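Local coordinates for protein serine racemase (Enterococcus faecalis, PDB 4ECL) that belongs to the alanine racemase family, pairing a TIM-barrel domain with a mainly beta C-terminal domain in a two-chain assembly, at residues Y284-P289 / G365-I370. Residues are numbered along the deposited sequence; the frame is centred on the assembly and turned at random.
Sequences YADGFP and GHRLNI
Arg-367 grips the carboxylate of Asp-286 side-on, NE donating to OD1 at 3.0 Å (N-H...O 169°) and NH2 to OD2 at 3.0 Å. Both oxygens lie near the guanidinium plane, yet the nitrogens come from above the carboxylate plane, and the two flat groups are turned 41° apart. An arginine suits the place: its chain bends at chi3 (63°), which turns NE back toward the carboxylate, and its several N-H groups serve further partners, NH2 pairing with Asp-315 and NH1 with Glu-68 of the second subunit. OD2 also forms a salt bridge with Arg-6; with two arginines around it, the buried carboxylate is probably kept ionised. This network ties a 3-10 turn following strand 275-280 to the type I turn that leads into strand 369-372, within the C-terminal beta domain of the alanine racemase fold, at the dimer interface. The backbones also join: Gly-365 N donates to Asp-286 O at 2.8 Å, and glycine suits position 365 because a CB there would run into Ala-285 O and Asp-286 C. Leu-368, ending the same turn, sets CD2 4.0 Å from Asp-286 CB, while the small Ala-285 sets its CB 3.6 Å from Arg-367 NH2. One water bridges the backbones, accepting from Arg-367 N and donating to Ala-285 O.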
# COMPACT_ATOMS: atom_id res chain seq x y z
N TYR A 284 -8.21 4.11 2.54
CA TYR A 284 -7.34 2.94 2.62
C TYR A 284 -6.34 2.88 1.45
O TYR A 284 -5.24 2.38 1.62
CB TYR A 284 -8.11 1.63 2.83
CG TYR A 284 -9.22 1.34 1.83
CD1 TYR A 284 -8.93 0.93 0.53
CD2 TYR A 284 -10.55 1.41 2.21
CE1 TYR A 284 -9.94 0.65 -0.37
CE2 TYR A 284 -11.57 1.12 1.32
CZ TYR A 284 -11.26 0.74 0.03
OH TYR A 284 -12.27 0.46 -0.86
N ALA A 285 -6.69 3.44 0.30
CA ALA A 285 -5.73 3.51 -0.80
C ALA A 285 -4.51 4.35 -0.45
O ALA A 285 -3.45 4.22 -1.05
CB ALA A 285 -6.38 4.03 -2.06
N ASP A 286 -4.65 5.21 0.55
CA ASP A 286 -3.52 6.02 1.01
C ASP A 286 -2.73 5.24 2.05
O ASP A 286 -1.75 5.74 2.60
CB ASP A 286 -4.00 7.36 1.59
CG ASP A 286 -4.69 8.22 0.56
OD1 ASP A 286 -3.99 8.82 -0.29
OD2 ASP A 286 -5.94 8.32 0.62
N GLY A 287 -3.16 4.01 2.33
CA GLY A 287 -2.45 3.17 3.28
C GLY A 287 -2.94 3.29 4.70
O GLY A 287 -2.30 2.82 5.63
N PHE A 288 -4.07 3.96 4.90
CA PHE A 288 -4.67 3.98 6.22
C PHE A 288 -5.65 2.81 6.28
O PHE A 288 -6.71 2.85 5.67
CB PHE A 288 -5.34 5.33 6.49
CG PHE A 288 -5.66 5.58 7.93
CD1 PHE A 288 -4.65 5.78 8.86
CD2 PHE A 288 -6.98 5.63 8.37
CE1 PHE A 288 -4.94 6.02 10.19
CE2 PHE A 288 -7.29 5.87 9.69
CZ PHE A 288 -6.26 6.06 10.61
N PRO A 289 -5.28 1.73 6.99
CA PRO A 289 -5.96 0.43 6.93
C PRO A 289 -7.47 0.47 7.17
O PRO A 289 -7.93 1.04 8.15
CB PRO A 289 -5.30 -0.36 8.06
CG PRO A 289 -3.98 0.31 8.28
CD PRO A 289 -4.19 1.75 7.98
N GLY A 365 0.67 4.79 1.56
CA GLY A 365 0.35 4.86 0.14
C GLY A 365 1.24 5.83 -0.61
O GLY A 365 1.64 6.87 -0.09
N HIS A 366 1.55 5.49 -1.86
CA HIS A 366 2.40 6.32 -2.71
C HIS A 366 1.77 7.68 -3.02
O HIS A 366 2.48 8.61 -3.39
CB HIS A 366 2.73 5.60 -4.02
CG HIS A 366 3.70 6.34 -4.88
ND1 HIS A 366 3.36 6.89 -6.10
CD2 HIS A 366 5.01 6.65 -4.69
CE1 HIS A 366 4.41 7.49 -6.62
NE2 HIS A 366 5.42 7.37 -5.79
N ARG A 367 0.45 7.77 -2.88
CA ARG A 367 -0.30 9.00 -3.18
C ARG A 367 -0.06 10.11 -2.14
O ARG A 367 -0.24 11.29 -2.44
CB ARG A 367 -1.81 8.68 -3.28
CG ARG A 367 -2.69 9.79 -3.83
CD ARG A 367 -4.08 9.27 -4.27
NE ARG A 367 -4.85 8.71 -3.15
CZ ARG A 367 -6.04 8.13 -3.27
NH1 ARG A 367 -6.63 8.05 -4.46
NH2 ARG A 367 -6.65 7.65 -2.19
N LEU A 368 0.35 9.73 -0.94
CA LEU A 368 0.57 10.70 0.15
C LEU A 368 1.75 11.60 -0.17
O LEU A 368 2.81 11.11 -0.55
CB LEU A 368 0.85 9.96 1.46
CG LEU A 368 -0.30 9.19 2.10
CD1 LEU A 368 0.17 8.36 3.28
CD2 LEU A 368 -1.38 10.17 2.52
N ASN A 369 1.60 12.91 0.03
CA ASN A 369 2.74 13.80 -0.14
C ASN A 369 3.66 13.70 1.06
O ASN A 369 3.22 13.40 2.16
CB ASN A 369 2.29 15.24 -0.39
CG ASN A 369 1.63 15.41 -1.75
OD1 ASN A 369 0.42 15.65 -1.84
ND2 ASN A 369 2.42 15.29 -2.80
N ILE A 370 4.95 13.93 0.84
CA ILE A 370 5.91 13.85 1.94
C ILE A 370 6.60 15.18 2.20
O ILE A 370 7.20 15.77 1.30
CB ILE A 370 6.96 12.74 1.70
CG1 ILE A 370 6.26 11.40 1.52
CG2 ILE A 370 7.94 12.69 2.85
CD1 ILE A 370 7.18 10.21 1.54
O HOH W 1 -1.30 5.71 -2.62